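Local coordinates for protein precorrin-6y methylase (PDB 3NJR) that probably methylates and decarboxylates a precorrin intermediate using S-adenosyl-L-methionine in cobalamin biosynthesis, this chain being the C-terminal domain of precorrin-6Y C5,15-methyltransferase, at residues S159-H167 with S194-G202. Residues are numbered along the deposited sequence; the frame is centred on the assembly and turned at random.
Sequences SETLLTQLH and SRPQLQWSG
Helix 159-167 lies over strand 197-202 at an axis separation of 8.6 Å and an angle of 28°, both running in the same general direction; the CA atoms of Glu160 and Leu198, and of Leu163 and Trp200, are nearest neighbours. With CG anti to the backbone N (chi1 178°), Trp200 turns one indole face to Leu166 CB and His167 N. Leu166 CB sits over the six-membered ring, 4.1 Å from its centroid, in a CH-pi contact. His167 meets the five-membered ring rim to rim, the planes at 85° and CD2 4.0 Å from Trp200 CD1. Trp200 NE1 donates to Gly171 O just past helix 157-170, which probably limits rotation of the indole. Leu163 packs CG on Trp200 CB at 3.9 Å. Leu198 crosses Glu160 at about a right angle, CB against the aliphatic CG at 3.9 Å. Thr164 OG1 donates a hydrogen bond to Glu160 O (2.7 Å). Antiparallel strand 188-203 is inserted between 149-154 and 173-185, as in the class I methyltransferase fold; Arg189 of a neighbouring subunit hydrogen-bonds to His167 ND1. Apolar and aromatic packing therefore joins helix to sheet, while the indole NH and His167 ND1 bond to groups outside the two segments.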
ATOM      1  N   SER A 159      -8.861  13.470 -10.038  1.00 39.47           N
ATOM      2  CA  SER A 159      -9.941  12.526 -10.359  1.00 39.95           C
ATOM      3  C   SER A 159     -10.320  11.613  -9.182  1.00 40.28           C
ATOM      4  O   SER A 159     -11.489  11.299  -8.981  1.00 40.38           O
ATOM      5  CB  SER A 159      -9.597  11.715 -11.611  1.00 40.41           C
ATOM      6  OG  SER A 159      -8.205  11.437 -11.688  1.00 40.85           O
ATOM      7  N   GLU A 160      -9.339  11.201  -8.386  1.00 40.72           N
ATOM      8  CA  GLU A 160      -9.641  10.513  -7.124  1.00 40.97           C
ATOM      9  C   GLU A 160     -10.537  11.344  -6.197  1.00 40.81           C
ATOM     10  O   GLU A 160     -11.495  10.796  -5.613  1.00 40.97           O
ATOM     11  CB  GLU A 160      -8.364  10.088  -6.393  1.00 41.17           C
ATOM     12  CG  GLU A 160      -7.562   9.008  -7.110  1.00 42.41           C
ATOM     13  CD  GLU A 160      -6.193   8.810  -6.505  1.00 45.14           C
ATOM     14  OE1 GLU A 160      -5.820   9.600  -5.614  1.00 47.40           O
ATOM     15  OE2 GLU A 160      -5.478   7.871  -6.915  1.00 47.11           O
ATOM     16  N   THR A 161     -10.239  12.646  -6.060  1.00 40.26           N
ATOM     17  CA  THR A 161     -11.050  13.530  -5.190  1.00 40.06           C
ATOM     18  C   THR A 161     -12.493  13.485  -5.640  1.00 39.59           C
ATOM     19  O   THR A 161     -13.422  13.333  -4.829  1.00 39.82           O
ATOM     20  CB  THR A 161     -10.609  15.009  -5.239  1.00 40.03           C
ATOM     21  OG1 THR A 161      -9.190  15.111  -5.040  1.00 40.69           O
ATOM     22  CG2 THR A 161     -11.348  15.811  -4.163  1.00 39.99           C
ATOM     23  N   LEU A 162     -12.644  13.611  -6.958  1.00 38.99           N
ATOM     24  CA  LEU A 162     -13.920  13.563  -7.649  1.00 37.97           C
ATOM     25  C   LEU A 162     -14.701  12.280  -7.360  1.00 37.19           C
ATOM     26  O   LEU A 162     -15.881  12.339  -7.029  1.00 37.14           O
ATOM     27  CB  LEU A 162     -13.677  13.778  -9.143  1.00 37.89           C
ATOM     28  CG  LEU A 162     -14.859  13.841 -10.104  1.00 38.30           C
ATOM     29  CD1 LEU A 162     -15.835  14.939  -9.679  1.00 39.08           C
ATOM     30  CD2 LEU A 162     -14.346  14.039 -11.533  1.00 36.68           C
ATOM     31  N   LEU A 163     -14.040  11.129  -7.437  1.00 36.55           N
ATOM     32  CA  LEU A 163     -14.687   9.859  -7.087  1.00 36.07           C
ATOM     33  C   LEU A 163     -15.178   9.841  -5.645  1.00 36.70           C
ATOM     34  O   LEU A 163     -16.313   9.442  -5.364  1.00 36.73           O
ATOM     35  CB  LEU A 163     -13.751   8.686  -7.364  1.00 35.35           C
ATOM     36  CG  LEU A 163     -13.803   7.999  -8.747  1.00 34.34           C
ATOM     37  CD1 LEU A 163     -14.211   8.896  -9.931  1.00 31.55           C
ATOM     38  CD2 LEU A 163     -12.493   7.325  -9.039  1.00 32.66           C
ATOM     39  N   THR A 164     -14.329  10.308  -4.733  1.00 37.36           N
ATOM     40  CA  THR A 164     -14.668  10.406  -3.309  1.00 37.79           C
ATOM     41  C   THR A 164     -15.898  11.261  -3.070  1.00 37.82           C
ATOM     42  O   THR A 164     -16.748  10.911  -2.231  1.00 37.59           O
ATOM     43  CB  THR A 164     -13.505  10.994  -2.523  1.00 38.19           C
ATOM     44  OG1 THR A 164     -12.277  10.460  -3.051  1.00 40.15           O
ATOM     45  CG2 THR A 164     -13.627  10.658  -1.044  1.00 37.90           C
ATOM     46  N   GLN A 165     -15.986  12.374  -3.807  1.00 37.95           N
ATOM     47  CA  GLN A 165     -17.157  13.257  -3.767  1.00 38.19           C
ATOM     48  C   GLN A 165     -18.388  12.572  -4.308  1.00 37.40           C
ATOM     49  O   GLN A 165     -19.455  12.621  -3.691  1.00 37.65           O
ATOM     50  CB  GLN A 165     -16.895  14.531  -4.554  1.00 38.73           C
ATOM     51  CG  GLN A 165     -16.295  15.633  -3.700  1.00 42.56           C
ATOM     52  CD  GLN A 165     -15.525  16.665  -4.512  1.00 47.62           C
ATOM     53  OE1 GLN A 165     -15.819  16.908  -5.699  1.00 47.77           O
ATOM     54  NE2 GLN A 165     -14.523  17.284  -3.873  1.00 48.95           N
ATOM     55  N   LEU A 166     -18.231  11.932  -5.464  1.00 36.66           N
ATOM     56  CA  LEU A 166     -19.287  11.112  -6.037  1.00 35.49           C
ATOM     57  C   LEU A 166     -19.765  10.110  -5.000  1.00 34.23           C
ATOM     58  O   LEU A 166     -20.961  10.048  -4.729  1.00 33.98           O
ATOM     59  CB  LEU A 166     -18.809  10.381  -7.304  1.00 36.16           C
ATOM     60  CG  LEU A 166     -19.120  10.826  -8.744  1.00 36.47           C
ATOM     61  CD1 LEU A 166     -20.321  11.767  -8.850  1.00 36.18           C
ATOM     62  CD2 LEU A 166     -17.903  11.374  -9.471  1.00 37.27           C
ATOM     63  N   HIS A 167     -18.831   9.350  -4.412  1.00 32.84           N
ATOM     64  CA  HIS A 167     -19.151   8.424  -3.299  1.00 31.72           C
ATOM     65  C   HIS A 167     -19.922   9.062  -2.144  1.00 31.57           C
ATOM     66  O   HIS A 167     -20.904   8.500  -1.699  1.00 31.38           O
ATOM     67  CB  HIS A 167     -17.910   7.722  -2.741  1.00 31.11           C
ATOM     68  CG  HIS A 167     -18.235   6.619  -1.786  1.00 28.70           C
ATOM     69  ND1 HIS A 167     -18.139   6.766  -0.421  1.00 26.86           N
ATOM     70  CD2 HIS A 167     -18.696   5.362  -1.997  1.00 27.18           C
ATOM     71  CE1 HIS A 167     -18.510   5.643   0.170  1.00 25.10           C
ATOM     72  NE2 HIS A 167     -18.856   4.776  -0.765  1.00 25.27           N
ATOM     73  N   SER A 194       4.275   1.009  -8.333  1.00 42.70           N
ATOM     74  CA  SER A 194       2.895   1.258  -8.781  1.00 42.81           C
ATOM     75  C   SER A 194       2.239   2.456  -8.088  1.00 42.49           C
ATOM     76  O   SER A 194       2.765   2.972  -7.097  1.00 42.82           O
ATOM     77  CB  SER A 194       2.035   0.002  -8.591  1.00 42.96           C
ATOM     78  OG  SER A 194       1.952  -0.353  -7.221  1.00 42.04           O
ATOM     79  N   ARG A 195       1.102   2.899  -8.625  1.00 41.78           N
ATOM     80  CA  ARG A 195       0.259   3.894  -7.953  1.00 40.96           C
ATOM     81  C   ARG A 195      -0.996   3.214  -7.451  1.00 40.07           C
ATOM     82  O   ARG A 195      -1.511   2.312  -8.102  1.00 40.44           O
ATOM     83  CB  ARG A 195      -0.168   4.987  -8.917  1.00 41.15           C
ATOM     84  CG  ARG A 195       0.960   5.726  -9.530  1.00 42.51           C
ATOM     85  CD  ARG A 195       0.451   6.902 -10.318  1.00 46.51           C
ATOM     86  NE  ARG A 195       1.570   7.791 -10.627  1.00 50.72           N
ATOM     87  CZ  ARG A 195       2.391   7.643 -11.667  1.00 51.43           C
ATOM     88  NH1 ARG A 195       2.201   6.647 -12.523  1.00 50.99           N
ATOM     89  NH2 ARG A 195       3.397   8.497 -11.853  1.00 51.64           N
ATOM     90  N   PRO A 196      -1.521   3.643  -6.298  1.00 39.27           N
ATOM     91  CA  PRO A 196      -2.882   3.148  -6.066  1.00 38.27           C
ATOM     92  C   PRO A 196      -3.821   3.747  -7.119  1.00 37.81           C
ATOM     93  O   PRO A 196      -3.525   4.800  -7.704  1.00 37.93           O
ATOM     94  CB  PRO A 196      -3.227   3.667  -4.674  1.00 38.32           C
ATOM     95  CG  PRO A 196      -2.331   4.852  -4.480  1.00 39.33           C
ATOM     96  CD  PRO A 196      -1.102   4.666  -5.327  1.00 38.72           C
ATOM     97  N   GLN A 197      -4.922   3.059  -7.389  1.00 36.82           N
ATOM     98  CA  GLN A 197      -5.942   3.565  -8.289  1.00 35.33           C
ATOM     99  C   GLN A 197      -7.223   3.517  -7.472  1.00 34.69           C
ATOM    100  O   GLN A 197      -7.432   2.594  -6.677  1.00 34.18           O
ATOM    101  CB  GLN A 197      -6.031   2.686  -9.543  1.00 35.25           C
ATOM    102  CG  GLN A 197      -6.207   3.445 -10.869  1.00 35.84           C
ATOM    103  CD  GLN A 197      -5.687   2.677 -12.107  1.00 35.76           C
ATOM    104  OE1 GLN A 197      -4.489   2.416 -12.249  1.00 34.38           O
ATOM    105  NE2 GLN A 197      -6.598   2.354 -13.021  1.00 36.66           N
ATOM    106  N   LEU A 198      -8.061   4.532  -7.622  1.00 33.75           N
ATOM    107  CA  LEU A 198      -9.361   4.509  -6.977  1.00 32.79           C
ATOM    108  C   LEU A 198     -10.424   4.080  -7.976  1.00 31.95           C
ATOM    109  O   LEU A 198     -10.335   4.389  -9.164  1.00 31.46           O
ATOM    110  CB  LEU A 198      -9.685   5.858  -6.337  1.00 33.04           C
ATOM    111  CG  LEU A 198      -9.613   5.924  -4.802  1.00 33.49           C
ATOM    112  CD1 LEU A 198      -8.231   5.577  -4.273  1.00 33.55           C
ATOM    113  CD2 LEU A 198     -10.070   7.294  -4.287  1.00 33.48           C
ATOM    114  N   GLN A 199     -11.405   3.326  -7.495  1.00 30.89           N
ATOM    115  CA  GLN A 199     -12.469   2.843  -8.349  1.00 29.58           C
ATOM    116  C   GLN A 199     -13.796   3.011  -7.651  1.00 29.33           C
ATOM    117  O   GLN A 199     -14.011   2.493  -6.550  1.00 29.54           O
ATOM    118  CB  GLN A 199     -12.256   1.386  -8.754  1.00 29.03           C
ATOM    119  CG  GLN A 199     -13.350   0.849  -9.686  1.00 27.46           C
ATOM    120  CD  GLN A 199     -13.344  -0.670  -9.820  1.00 24.75           C
ATOM    121  OE1 GLN A 199     -13.840  -1.377  -8.948  1.00 22.34           O
ATOM    122  NE2 GLN A 199     -12.819  -1.170 -10.937  1.00 23.09           N
ATOM    123  N   TRP A 200     -14.684   3.752  -8.293  1.00 28.56           N
ATOM    124  CA  TRP A 200     -16.007   3.891  -7.774  1.00 28.40           C
ATOM    125  C   TRP A 200     -16.975   3.041  -8.575  1.00 28.86           C
ATOM    126  O   TRP A 200     -16.863   2.883  -9.814  1.00 28.66           O
ATOM    127  CB  TRP A 200     -16.438   5.352  -7.752  1.00 28.01           C
ATOM    128  CG  TRP A 200     -17.842   5.538  -7.247  1.00 28.57           C
ATOM    129  CD1 TRP A 200     -18.343   5.164  -6.024  1.00 27.89           C
ATOM    130  CD2 TRP A 200     -18.932   6.132  -7.960  1.00 29.58           C
ATOM    131  NE1 TRP A 200     -19.684   5.489  -5.935  1.00 27.96           N
ATOM    132  CE2 TRP A 200     -20.070   6.090  -7.102  1.00 29.04           C
ATOM    133  CE3 TRP A 200     -19.058   6.711  -9.238  1.00 30.29           C
ATOM    134  CZ2 TRP A 200     -21.314   6.604  -7.478  1.00 29.87           C
ATOM    135  CZ3 TRP A 200     -20.298   7.233  -9.615  1.00 32.44           C
ATOM    136  CH2 TRP A 200     -21.417   7.169  -8.728  1.00 31.85           C
ATOM    137  N   SER A 201     -17.936   2.493  -7.853  1.00 28.94           N
ATOM    138  CA  SER A 201     -18.938   1.668  -8.453  1.00 29.67           C
ATOM    139  C   SER A 201     -20.254   2.041  -7.760  1.00 30.72           C
ATOM    140  O   SER A 201     -20.413   1.844  -6.549  1.00 31.11           O
ATOM    141  CB  SER A 201     -18.552   0.202  -8.248  1.00 29.12           C
ATOM    142  OG  SER A 201     -19.558  -0.665  -8.702  1.00 29.83           O
ATOM    143  N   GLY A 202     -21.172   2.631  -8.520  1.00 31.38           N
ATOM    144  CA  GLY A 202     -22.472   3.025  -7.992  1.00 32.62           C
ATOM    145  C   GLY A 202     -23.556   2.939  -9.042  1.00 33.63           C
ATOM    146  O   GLY A 202     -23.396   2.274 -10.048  1.00 32.95           O
TER